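Local coordinates for protein cytochrome c'' (Methylophilus methylotrophus, PDB 1GU2) that carries a covalently bound heme c with two histidine ligands on its iron and probably serves as an electron-transfer protein, at residues Thr3-Leu8 with Lys80-Ile85; Lys32-Arg37 with Ala110-Tyr115; Thr54-Asn59 with Leu117-Pro122. All blocks are in the same frame, centred on the assembly; numbering follows the deposited sequence.

In the fold
From the N terminus, helix 2-19 enters contact 1 and helix 28-36 enters contact 2. The loop after helix 49-53 then enters contact 3. The partners follow in the same order. Segment 80-85 returns to helix 2-19 and closes contact 1. Helix 106-118 returns to helix 28-36 and closes contact 2. The end of that helix and the tail beyond it return to 54-59 and close contact 3. All three closures therefore cross, and none nests. Contacts 2 and 3 share helix 106-118. Its Ile113 and Leu117 also pack on contact 1. Contacts 1 and 2 both touch the heme. Together the contacts tie the terminal helices and the heme-binding region into one unit.

Contact 1 (Thr3-Leu8 with Lys80-Ile85); sequences TNAEKL and KRFTDI. With HEC (heme c), chain C.
Phe82 and Ile85 of the loop 80-85 pack on Asn4, Ala5 and Leu8 of helix 2-19. Just before them, Arg81 turns to the heme instead. Its guanidinium meets one propionate in plane, hydrogen-bonding through NH1 to HEC O1D (3.0 Å) and NH2 to HEC O2D (2.9 Å). NE and NH1 also donate hydrogen bonds to Pro72 O and Pro71 O. A leucine in its place would probably leave this propionate without its positively charged mate and the two proline carbonyls without these donors. Phe82 follows. Its ring meets the helix obliquely: CD1 is 3.7 Å from Ala5 CB, and CD2 is 3.7 Å from Leu8 CD1. Ile113 and Leu116 of helix 106-118 also touch this side chain. The carbonyl of Phe82 takes a hydrogen bond from Asn4, ND2 to O 3.3 Å at 140°. The donor is tilted from the carbonyl plane. Thr83 contributes little and bonds through OG1 to Asp1 N. Ile85 ends the contact, its CD1 4.0 Å from Leu8 CD2. The chemistry is thus split: apolar groups and one bent hydrogen bond join loop and helix, while Arg81 pairs with the heme propionate and the Pro71 and Pro72 carbonyls.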
loop_
_atom_site.group_PDB
_atom_site.type_symbol
_atom_site.label_atom_id
_atom_site.label_comp_id
_atom_site.label_asym_id
_atom_site.label_seq_id
_atom_site.Cartn_x
_atom_site.Cartn_y
_atom_site.Cartn_z
ATOM N N THR A 3 -10.027 -10.672 4.179
ATOM C CA THR A 3 -11.347 -10.161 4.529
ATOM C C THR A 3 -11.265 -8.701 4.957
ATOM O O THR A 3 -12.029 -7.864 4.493
ATOM C CB THR A 3 -12.024 -10.991 5.690
ATOM O OG1 THR A 3 -12.019 -12.372 5.336
ATOM C CG2 THR A 3 -13.445 -10.527 5.901
ATOM N N ASN A 4 -10.353 -8.444 5.892
ATOM C CA ASN A 4 -10.251 -7.062 6.384
ATOM C C ASN A 4 -9.729 -6.158 5.300
ATOM O O ASN A 4 -10.160 -5.007 5.234
ATOM C CB ASN A 4 -9.369 -6.987 7.620
ATOM C CG ASN A 4 -10.140 -7.726 8.705
ATOM O OD1 ASN A 4 -11.372 -7.853 8.770
ATOM N ND2 ASN A 4 -9.399 -8.334 9.569
ATOM N N ALA A 5 -8.806 -6.652 4.469
ATOM C CA ALA A 5 -8.280 -5.800 3.385
ATOM C C ALA A 5 -9.403 -5.433 2.448
ATOM O O ALA A 5 -9.541 -4.279 2.061
ATOM C CB ALA A 5 -7.113 -6.519 2.674
ATOM N N GLU A 6 -10.201 -6.411 2.031
ATOM C CA GLU A 6 -11.276 -6.121 1.106
ATOM C C GLU A 6 -12.245 -5.084 1.682
ATOM O O GLU A 6 -12.672 -4.160 0.987
ATOM C CB GLU A 6 -12.005 -7.425 0.739
ATOM C CG GLU A 6 -13.056 -7.242 -0.330
ATOM C CD GLU A 6 -13.908 -8.462 -0.602
ATOM O OE1 GLU A 6 -15.086 -8.296 -1.052
ATOM O OE2 GLU A 6 -13.415 -9.596 -0.442
ATOM N N LYS A 7 -12.637 -5.233 2.944
ATOM C CA LYS A 7 -13.551 -4.257 3.535
ATOM C C LYS A 7 -12.942 -2.859 3.591
ATOM O O LYS A 7 -13.658 -1.858 3.441
ATOM C CB LYS A 7 -13.958 -4.761 4.921
ATOM C CG LYS A 7 -14.877 -5.992 4.905
ATOM C CD LYS A 7 -15.416 -6.328 6.289
ATOM C CE LYS A 7 -14.278 -6.676 7.254
ATOM N NZ LYS A 7 -14.856 -6.842 8.637
ATOM N N LEU A 8 -11.630 -2.745 3.798
ATOM C CA LEU A 8 -10.955 -1.435 3.789
ATOM C C LEU A 8 -11.023 -0.812 2.407
ATOM O O LEU A 8 -11.139 0.431 2.301
ATOM C CB LEU A 8 -9.524 -1.531 4.274
ATOM C CG LEU A 8 -9.350 -1.699 5.796
ATOM C CD1 LEU A 8 -7.889 -2.031 6.074
ATOM C CD2 LEU A 8 -9.776 -0.487 6.580
ATOM N N LYS A 80 -1.442 -12.368 8.052
ATOM C CA LYS A 80 -1.436 -11.408 9.174
ATOM C C LYS A 80 -1.671 -9.964 8.739
ATOM O O LYS A 80 -2.162 -9.134 9.528
ATOM C CB LYS A 80 -0.118 -11.464 9.928
ATOM C CG LYS A 80 0.186 -12.859 10.497
ATOM C CD LYS A 80 1.425 -12.792 11.406
ATOM C CE LYS A 80 1.654 -14.168 11.996
ATOM N NZ LYS A 80 0.762 -14.490 13.142
ATOM N N ARG A 81 -1.349 -9.627 7.491
ATOM C CA ARG A 81 -1.589 -8.248 7.051
ATOM C C ARG A 81 -3.052 -7.868 7.113
ATOM O O ARG A 81 -3.903 -8.577 6.528
ATOM C CB ARG A 81 -1.043 -8.042 5.628
ATOM C CG ARG A 81 0.481 -8.168 5.469
ATOM C CD ARG A 81 1.211 -7.139 6.324
ATOM N NE ARG A 81 2.639 -7.182 6.035
ATOM C CZ ARG A 81 3.529 -6.544 6.776
ATOM N NH1 ARG A 81 4.802 -6.623 6.427
ATOM N NH2 ARG A 81 3.152 -5.851 7.843
ATOM N N PHE A 82 -3.362 -6.794 7.808
ATOM C CA PHE A 82 -4.694 -6.222 8.010
ATOM C C PHE A 82 -5.539 -6.974 9.026
ATOM O O PHE A 82 -6.692 -6.547 9.287
ATOM C CB PHE A 82 -5.479 -5.980 6.717
ATOM C CG PHE A 82 -4.727 -5.151 5.692
ATOM C CD1 PHE A 82 -4.026 -5.772 4.652
ATOM C CD2 PHE A 82 -4.696 -3.776 5.783
ATOM C CE1 PHE A 82 -3.311 -5.023 3.728
ATOM C CE2 PHE A 82 -3.991 -3.017 4.875
ATOM C CZ PHE A 82 -3.241 -3.633 3.857
ATOM N N THR A 83 -5.025 -8.029 9.694
ATOM C CA THR A 83 -5.841 -8.685 10.720
ATOM C C THR A 83 -6.011 -7.832 11.962
ATOM O O THR A 83 -7.063 -7.960 12.633
ATOM C CB THR A 83 -5.243 -10.053 11.046
ATOM O OG1 THR A 83 -5.313 -10.827 9.830
ATOM C CG2 THR A 83 -6.051 -10.739 12.155
ATOM N N ASP A 84 -5.017 -7.037 12.260
ATOM C CA ASP A 84 -4.945 -6.170 13.413
ATOM C C ASP A 84 -5.743 -4.913 13.094
ATOM O O ASP A 84 -5.270 -3.803 13.037
ATOM C CB ASP A 84 -3.534 -5.814 13.794
ATOM C CG ASP A 84 -2.710 -5.196 12.702
ATOM O OD1 ASP A 84 -2.967 -5.397 11.511
ATOM O OD2 ASP A 84 -1.701 -4.487 13.047
ATOM N N ILE A 85 -7.051 -5.170 12.871
ATOM C CA ILE A 85 -7.826 -4.087 12.283
ATOM C C ILE A 85 -8.000 -2.852 13.195
ATOM O O ILE A 85 -8.197 -1.744 12.686
ATOM C CB ILE A 85 -9.191 -4.578 11.744
ATOM C CG1 ILE A 85 -9.989 -3.559 10.939
ATOM C CG2 ILE A 85 -10.054 -5.093 12.851
ATOM C CD1 ILE A 85 -9.225 -2.856 9.801
HETATM FE FE HEC C . 6.243 0.151 3.683
HETATM C CHA HEC C . 5.143 -1.728 6.325
HETATM C CHB HEC C . 3.097 0.108 2.364
HETATM C CHC HEC C . 7.242 2.438 1.321
HETATM C CHD HEC C . 9.466 -0.123 4.829
HETATM N NA HEC C . 4.496 -0.691 4.188
HETATM C C1A HEC C . 4.211 -1.439 5.343
HETATM C C2A HEC C . 2.827 -1.823 5.344
HETATM C C3A HEC C . 2.270 -1.354 4.215
HETATM C C4A HEC C . 3.292 -0.616 3.513
HETATM C CMA HEC C . 0.803 -1.500 3.736
HETATM C CAA HEC C . 2.144 -2.636 6.458
HETATM C CBA HEC C . 1.490 -1.738 7.523
HETATM C CGA HEC C . 0.850 -2.528 8.612
HETATM O O1A HEC C . 0.815 -2.036 9.761
HETATM O O2A HEC C . 0.363 -3.647 8.383
HETATM N NB HEC C . 5.336 1.095 2.161
HETATM C C1B HEC C . 4.028 0.974 1.782
HETATM C C2B HEC C . 3.745 1.916 0.706
HETATM C C3B HEC C . 4.900 2.587 0.436
HETATM C C4B HEC C . 5.899 2.049 1.331
HETATM C CMB HEC C . 2.381 2.111 0.022
HETATM C CAB HEC C . 5.179 3.684 -0.618
HETATM C CBB HEC C . 4.281 4.902 -0.410
HETATM N NC HEC C . 7.998 0.974 3.175
HETATM C C1C HEC C . 8.216 1.880 2.136
HETATM C C2C HEC C . 9.636 2.130 2.006
HETATM C C3C HEC C . 10.269 1.399 2.971
HETATM C C4C HEC C . 9.258 0.689 3.704
HETATM C CMC HEC C . 10.213 3.032 0.896
HETATM C CAC HEC C . 11.763 1.207 3.236
HETATM C CBC HEC C . 12.496 2.515 3.513
HETATM N ND HEC C . 7.110 -0.741 5.240
HETATM C C1D HEC C . 8.471 -0.713 5.573
HETATM C C2D HEC C . 8.670 -1.302 6.871
HETATM C C3D HEC C . 7.434 -1.588 7.379
HETATM C C4D HEC C . 6.478 -1.361 6.318
HETATM C CMD HEC C . 10.032 -1.509 7.558
HETATM C CAD HEC C . 7.130 -2.016 8.837
HETATM C CBD HEC C . 7.500 -3.493 9.121
HETATM C CGD HEC C . 6.378 -4.472 8.843
HETATM O O1D HEC C . 6.627 -5.695 8.634
HETATM O O2D HEC C . 5.190 -4.055 8.849
#

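Contact 2 (Lys32-Arg37 with Ala110-Tyr115); sequences KIFFNR and ANFIAY. With HEC (heme c), chain C.
Phe35 and Phe112 bring two rings together between the helices. Their planes lie 26° apart, but the rings are displaced so far that little of one covers the other. The rim atoms Phe35 CD1 and Phe112 CE2 meet closely, at 3.4 Å. Tyr115 completes an aromatic cluster. Its CE2 comes near Phe35 CD2; the ring planes are oblique, and the side chains cross at about a right angle. Phe112 CD2 sits at the edge of the Phe34 ring, 4.2 Å from Phe34 CD1.

These rings fill the crossing of helix 28-36 and helix 106-118. The axes of the two short segments approach to 9.1 Å and make an angle of 96°. The helix that precedes the heme-binding Cys49-His53 motif thus crosses the C-terminal helix nearly at a right angle, as in the cytochrome c fold. The heme borders the crossing. Its methyl CMB lies over one face of the Phe112 ring, toward the rim, and is 3.7 Å from Phe34 CE1. Phe35 also packs on Cys49 and His53, which hold the heme covalently and through its iron.

A CH-pi contact lies on one face of the Tyr115 ring. Lys32 CB is over this face, 4.0 Å from the centroid, and Lys32 CA is above the ring centre. The aliphatic start of the lysine chain passes over this ring.

The polar contacts gather round Asn36 and the Tyr115 hydroxyl. Asn36 ND2 donates to Lys32 O at 2.9 Å. Asn36 N reaches the same oxygen from the opposite face of its carbonyl plane. Asn36 ND2 also gives a hydrogen bond to a water at 2.8 Å, and that water donates to Tyr115 OH at 2.7 Å. The hydroxyl has a further partner in Glu119 OE2.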
loop_
_atom_site.group_PDB
_atom_site.type_symbol
_atom_site.label_atom_id
_atom_site.label_comp_id
_atom_site.label_asym_id
_atom_site.label_seq_id
_atom_site.Cartn_x
_atom_site.Cartn_y
_atom_site.Cartn_z
ATOM N N LYS A 32 -0.909 0.004 -8.697
ATOM C CA LYS A 32 0.372 -0.517 -9.088
ATOM C C LYS A 32 1.350 0.599 -9.489
ATOM O O LYS A 32 2.539 0.596 -9.133
ATOM C CB LYS A 32 0.180 -1.546 -10.245
ATOM C CG LYS A 32 1.471 -2.181 -10.684
ATOM C CD LYS A 32 1.253 -3.183 -11.809
ATOM C CE LYS A 32 2.467 -4.059 -12.010
ATOM N NZ LYS A 32 2.099 -5.296 -12.728
ATOM N N ILE A 33 0.859 1.606 -10.238
ATOM C CA ILE A 33 1.725 2.728 -10.595
ATOM C C ILE A 33 2.171 3.456 -9.354
ATOM O O ILE A 33 3.362 3.802 -9.273
ATOM C CB ILE A 33 0.989 3.658 -11.564
ATOM C CG1 ILE A 33 0.812 3.049 -12.944
ATOM C CG2 ILE A 33 1.698 5.020 -11.634
ATOM C CD1 ILE A 33 -0.157 3.767 -13.852
ATOM N N PHE A 34 1.297 3.677 -8.396
ATOM C CA PHE A 34 1.633 4.346 -7.150
ATOM C C PHE A 34 2.737 3.570 -6.430
ATOM O O PHE A 34 3.690 4.136 -5.908
ATOM C CB PHE A 34 0.370 4.435 -6.311
ATOM C CG PHE A 34 0.554 4.816 -4.858
ATOM C CD1 PHE A 34 0.599 3.803 -3.890
ATOM C CD2 PHE A 34 0.667 6.144 -4.481
ATOM C CE1 PHE A 34 0.711 4.109 -2.551
ATOM C CE2 PHE A 34 0.782 6.457 -3.126
ATOM C CZ PHE A 34 0.826 5.427 -2.212
ATOM N N PHE A 35 2.652 2.248 -6.386
ATOM C CA PHE A 35 3.609 1.382 -5.673
ATOM C C PHE A 35 4.999 1.426 -6.281
ATOM O O PHE A 35 5.982 1.340 -5.543
ATOM C CB PHE A 35 3.037 -0.041 -5.669
ATOM C CG PHE A 35 3.843 -1.073 -4.931
ATOM C CD1 PHE A 35 4.005 -1.031 -3.544
ATOM C CD2 PHE A 35 4.468 -2.108 -5.624
ATOM C CE1 PHE A 35 4.772 -1.981 -2.873
ATOM C CE2 PHE A 35 5.224 -3.082 -4.975
ATOM C CZ PHE A 35 5.372 -3.008 -3.593
ATOM N N ASN A 36 5.070 1.548 -7.607
ATOM C CA ASN A 36 6.346 1.543 -8.322
ATOM C C ASN A 36 6.889 2.900 -8.661
ATOM O O ASN A 36 8.036 3.013 -9.111
ATOM C CB ASN A 36 6.208 0.701 -9.607
ATOM C CG ASN A 36 6.052 -0.769 -9.259
ATOM O OD1 ASN A 36 7.006 -1.465 -8.971
ATOM N ND2 ASN A 36 4.802 -1.263 -9.316
ATOM N N ARG A 37 6.121 3.958 -8.495
ATOM C CA ARG A 37 6.528 5.279 -8.977
ATOM C C ARG A 37 7.712 5.802 -8.218
ATOM O O ARG A 37 7.731 5.774 -6.997
ATOM C CB ARG A 37 5.355 6.262 -8.819
ATOM C CG ARG A 37 5.776 7.685 -9.198
ATOM C CD ARG A 37 4.704 8.711 -8.971
ATOM N NE ARG A 37 3.358 8.307 -9.043
ATOM C CZ ARG A 37 2.130 8.105 -8.637
ATOM N NH1 ARG A 37 1.191 7.584 -9.461
ATOM N NH2 ARG A 37 1.704 8.380 -7.398
ATOM N N ALA A 110 -7.330 3.160 -1.249
ATOM C CA ALA A 110 -8.233 2.227 -1.886
ATOM C C ALA A 110 -7.587 1.541 -3.075
ATOM O O ALA A 110 -7.671 0.318 -3.257
ATOM C CB ALA A 110 -9.480 2.970 -2.324
ATOM N N ASN A 111 -6.919 2.304 -3.954
ATOM C CA ASN A 111 -6.310 1.747 -5.135
ATOM C C ASN A 111 -5.177 0.788 -4.766
ATOM O O ASN A 111 -5.019 -0.274 -5.384
ATOM C CB ASN A 111 -5.715 2.853 -6.045
ATOM C CG ASN A 111 -6.736 3.699 -6.770
ATOM O OD1 ASN A 111 -7.916 3.340 -6.847
ATOM N ND2 ASN A 111 -6.267 4.810 -7.324
ATOM N N PHE A 112 -4.378 1.157 -3.761
ATOM C CA PHE A 112 -3.256 0.329 -3.364
ATOM C C PHE A 112 -3.712 -0.982 -2.729
ATOM O O PHE A 112 -3.172 -2.027 -3.059
ATOM C CB PHE A 112 -2.340 1.122 -2.426
ATOM C CG PHE A 112 -1.201 0.249 -1.924
ATOM C CD1 PHE A 112 -1.110 -0.101 -0.595
ATOM C CD2 PHE A 112 -0.256 -0.195 -2.833
ATOM C CE1 PHE A 112 -0.071 -0.899 -0.151
ATOM C CE2 PHE A 112 0.758 -1.013 -2.430
ATOM C CZ PHE A 112 0.831 -1.348 -1.095
ATOM N N ILE A 113 -4.693 -0.939 -1.823
ATOM C CA ILE A 113 -5.146 -2.168 -1.188
ATOM C C ILE A 113 -5.845 -3.047 -2.205
ATOM O O ILE A 113 -5.659 -4.276 -2.204
ATOM C CB ILE A 113 -5.976 -1.884 0.084
ATOM C CG1 ILE A 113 -5.194 -1.064 1.117
ATOM C CG2 ILE A 113 -6.494 -3.199 0.644
ATOM C CD1 ILE A 113 -6.001 -0.610 2.321
ATOM N N ALA A 114 -6.583 -2.480 -3.143
ATOM C CA ALA A 114 -7.208 -3.256 -4.200
ATOM C C ALA A 114 -6.129 -3.915 -5.015
ATOM O O ALA A 114 -6.212 -5.089 -5.359
ATOM C CB ALA A 114 -8.084 -2.364 -5.064
ATOM N N TYR A 115 -5.057 -3.198 -5.325
ATOM C CA TYR A 115 -3.910 -3.815 -6.047
ATOM C C TYR A 115 -3.325 -4.959 -5.236
ATOM O O TYR A 115 -3.027 -6.060 -5.745
ATOM C CB TYR A 115 -2.881 -2.702 -6.376
ATOM C CG TYR A 115 -1.530 -3.294 -6.734
ATOM C CD1 TYR A 115 -1.400 -4.100 -7.853
ATOM C CD2 TYR A 115 -0.397 -3.077 -5.956
ATOM C CE1 TYR A 115 -0.141 -4.635 -8.159
ATOM C CE2 TYR A 115 0.863 -3.601 -6.238
ATOM C CZ TYR A 115 0.942 -4.376 -7.370
ATOM O OH TYR A 115 2.133 -4.962 -7.681
HETATM FE FE HEC C . 6.243 0.151 3.683
HETATM C CHA HEC C . 5.143 -1.728 6.325
HETATM C CHB HEC C . 3.097 0.108 2.364
HETATM C CHC HEC C . 7.242 2.438 1.321
HETATM C CHD HEC C . 9.466 -0.123 4.829
HETATM N NA HEC C . 4.496 -0.691 4.188
HETATM C C1A HEC C . 4.211 -1.439 5.343
HETATM C C2A HEC C . 2.827 -1.823 5.344
HETATM C C3A HEC C . 2.270 -1.354 4.215
HETATM C C4A HEC C . 3.292 -0.616 3.513
HETATM C CMA HEC C . 0.803 -1.500 3.736
HETATM C CAA HEC C . 2.144 -2.636 6.458
HETATM C CBA HEC C . 1.490 -1.738 7.523
HETATM C CGA HEC C . 0.850 -2.528 8.612
HETATM O O1A HEC C . 0.815 -2.036 9.761
HETATM O O2A HEC C . 0.363 -3.647 8.383
HETATM N NB HEC C . 5.336 1.095 2.161
HETATM C C1B HEC C . 4.028 0.974 1.782
HETATM C C2B HEC C . 3.745 1.916 0.706
HETATM C C3B HEC C . 4.900 2.587 0.436
HETATM C C4B HEC C . 5.899 2.049 1.331
HETATM C CMB HEC C . 2.381 2.111 0.022
HETATM C CAB HEC C . 5.179 3.684 -0.618
HETATM C CBB HEC C . 4.281 4.902 -0.410
HETATM N NC HEC C . 7.998 0.974 3.175
HETATM C C1C HEC C . 8.216 1.880 2.136
HETATM C C2C HEC C . 9.636 2.130 2.006
HETATM C C3C HEC C . 10.269 1.399 2.971
HETATM C C4C HEC C . 9.258 0.689 3.704
HETATM C CMC HEC C . 10.213 3.032 0.896
HETATM C CAC HEC C . 11.763 1.207 3.236
HETATM C CBC HEC C . 12.496 2.515 3.513
HETATM N ND HEC C . 7.110 -0.741 5.240
HETATM C C1D HEC C . 8.471 -0.713 5.573
HETATM C C2D HEC C . 8.670 -1.302 6.871
HETATM C C3D HEC C . 7.434 -1.588 7.379
HETATM C C4D HEC C . 6.478 -1.361 6.318
HETATM C CMD HEC C . 10.032 -1.509 7.558
HETATM C CAD HEC C . 7.130 -2.016 8.837
HETATM C CBD HEC C . 7.500 -3.493 9.121
HETATM C CGD HEC C . 6.378 -4.472 8.843
HETATM O O1D HEC C . 6.627 -5.695 8.634
HETATM O O2D HEC C . 5.190 -4.055 8.849
HETATM O O HOH W 1 4.284 -4.038 -8.939
#

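Contact 3 (Thr54-Asn59 with Leu117-Pro122); sequences TNNPAN and LTETKP
Glu119, Pro122 and Ala58 bury the most surface where the chain beyond helix 106-118 runs past the loop 54-59. Glu119 lays its aliphatic part on Pro57. The two side chains cross at about a right angle, with Glu119 CB 3.8 Å from Pro57 CG and Glu119 CG also 3.8 Å from that atom. The chain bends at chi2 (-85°), which puts CD beside the proline ring, 4.1 Å from Pro57 CD. OE2 of the carboxylate is hydrogen-bonded to Tyr115 OH. Ala58 sits in the type I turn from Asn56 to Asn59, closed by Asn59 N to Asn56 O at 3.0 Å. Its methyl points at the backbone of the tail: CB is 3.6 Å from Pro122 N and 3.9 Å from Glu119 O. Pro122 packs back on the turn through its ring, with CG 3.6 Å from Ala58 O and 4.2 Å from Ala58 CB. Pro57 also touches Phe35 and Leu116, and its side chain is about 8 Å from the heme. The contacts of Ala58, Pro57 and Pro122 described here are apolar or van der Waals in kind, while the carboxylate of Glu119, probably charged, turns back to Tyr115 on the helix that precedes it.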
loop_
_atom_site.group_PDB
_atom_site.type_symbol
_atom_site.label_atom_id
_atom_site.label_comp_id
_atom_site.label_asym_id
_atom_site.label_seq_id
_atom_site.Cartn_x
_atom_site.Cartn_y
_atom_site.Cartn_z
ATOM N N THR A 54 9.999 -4.461 -2.807
ATOM C CA THR A 54 10.247 -5.071 -4.117
ATOM C C THR A 54 9.122 -4.684 -5.052
ATOM O O THR A 54 8.115 -4.075 -4.667
ATOM C CB THR A 54 10.513 -6.594 -4.087
ATOM O OG1 THR A 54 9.284 -7.327 -4.056
ATOM C CG2 THR A 54 11.254 -7.087 -2.901
ATOM N N ASN A 55 9.284 -5.067 -6.336
ATOM C CA ASN A 55 8.214 -4.751 -7.287
ATOM C C ASN A 55 7.056 -5.711 -7.330
ATOM O O ASN A 55 6.149 -5.701 -8.164
ATOM C CB ASN A 55 8.726 -4.591 -8.758
ATOM C CG ASN A 55 9.293 -5.862 -9.294
ATOM O OD1 ASN A 55 9.071 -6.957 -8.786
ATOM N ND2 ASN A 55 10.090 -5.725 -10.366
ATOM N N ASN A 56 6.923 -6.629 -6.478
ATOM C CA ASN A 56 5.931 -7.631 -6.148
ATOM C C ASN A 56 5.673 -7.667 -4.630
ATOM O O ASN A 56 6.472 -8.217 -3.864
ATOM C CB ASN A 56 6.372 -9.004 -6.691
ATOM C CG ASN A 56 5.283 -10.044 -6.689
ATOM O OD1 ASN A 56 5.351 -11.147 -7.274
ATOM N ND2 ASN A 56 4.201 -9.739 -6.041
ATOM N N PRO A 57 4.501 -7.186 -4.225
ATOM C CA PRO A 57 4.178 -7.188 -2.779
ATOM C C PRO A 57 3.866 -8.528 -2.166
ATOM O O PRO A 57 3.679 -8.664 -0.951
ATOM C CB PRO A 57 2.969 -6.250 -2.753
ATOM C CG PRO A 57 2.304 -6.434 -4.071
ATOM C CD PRO A 57 3.426 -6.594 -5.036
ATOM N N ALA A 58 3.853 -9.641 -2.905
ATOM C CA ALA A 58 3.781 -11.003 -2.486
ATOM C C ALA A 58 5.158 -11.505 -2.058
ATOM O O ALA A 58 5.226 -12.584 -1.435
ATOM C CB ALA A 58 3.203 -11.870 -3.597
ATOM N N ASN A 59 6.237 -10.776 -2.329
ATOM C CA ASN A 59 7.578 -11.197 -1.935
ATOM C C ASN A 59 8.023 -10.595 -0.601
ATOM O O ASN A 59 7.478 -9.602 -0.126
ATOM C CB ASN A 59 8.693 -10.801 -2.961
ATOM C CG ASN A 59 8.718 -11.882 -4.013
ATOM O OD1 ASN A 59 9.346 -12.865 -4.269
ATOM N ND2 ASN A 59 7.783 -11.605 -4.860
ATOM N N LEU A 117 -4.799 -7.010 -3.295
ATOM C CA LEU A 117 -5.722 -8.157 -3.398
ATOM C C LEU A 117 -5.445 -8.955 -4.664
ATOM O O LEU A 117 -5.825 -10.126 -4.743
ATOM C CB LEU A 117 -7.192 -7.730 -3.386
ATOM C CG LEU A 117 -7.728 -7.099 -2.107
ATOM C CD1 LEU A 117 -9.162 -6.624 -2.254
ATOM C CD2 LEU A 117 -7.577 -8.056 -0.945
ATOM N N THR A 118 -4.808 -8.370 -5.660
ATOM C CA THR A 118 -4.615 -9.029 -6.920
ATOM C C THR A 118 -3.246 -9.723 -7.053
ATOM O O THR A 118 -3.045 -10.469 -8.011
ATOM C CB THR A 118 -4.683 -8.078 -8.144
ATOM O OG1 THR A 118 -3.562 -7.161 -8.166
ATOM C CG2 THR A 118 -5.991 -7.367 -8.084
ATOM N N GLU A 119 -2.342 -9.456 -6.122
ATOM C CA GLU A 119 -0.972 -9.980 -6.136
ATOM C C GLU A 119 -0.912 -11.164 -5.201
ATOM O O GLU A 119 -0.643 -11.191 -4.018
ATOM C CB GLU A 119 0.054 -8.899 -5.781
ATOM C CG GLU A 119 0.131 -7.832 -6.852
ATOM C CD GLU A 119 1.059 -8.237 -7.958
ATOM O OE1 GLU A 119 1.197 -9.423 -8.294
ATOM O OE2 GLU A 119 1.705 -7.353 -8.552
ATOM N N THR A 120 -1.189 -12.353 -5.719
ATOM C CA THR A 120 -1.339 -13.497 -4.821
ATOM C C THR A 120 -0.191 -14.477 -5.030
ATOM O O THR A 120 -0.176 -15.536 -4.403
ATOM C CB THR A 120 -2.667 -14.228 -5.061
ATOM O OG1 THR A 120 -2.612 -14.776 -6.377
ATOM C CG2 THR A 120 -3.903 -13.307 -5.028
ATOM N N LYS A 121 0.744 -14.204 -5.941
ATOM C CA LYS A 121 1.811 -15.163 -6.225
ATOM C C LYS A 121 3.197 -14.511 -6.154
ATOM O O LYS A 121 3.503 -13.549 -6.894
ATOM C CB LYS A 121 1.624 -15.781 -7.616
ATOM C CG LYS A 121 0.260 -16.424 -7.854
ATOM C CD LYS A 121 0.332 -17.897 -7.456
ATOM C CE LYS A 121 -1.003 -18.581 -7.720
ATOM N NZ LYS A 121 -1.215 -19.807 -6.876
ATOM N N PRO A 122 4.060 -14.982 -5.287
ATOM C CA PRO A 122 5.440 -14.458 -5.263
ATOM C C PRO A 122 6.136 -14.708 -6.566
ATOM O O PRO A 122 5.998 -15.743 -7.215
ATOM C CB PRO A 122 6.073 -15.241 -4.111
ATOM C CG PRO A 122 4.905 -15.656 -3.284
ATOM C CD PRO A 122 3.807 -15.979 -4.247
#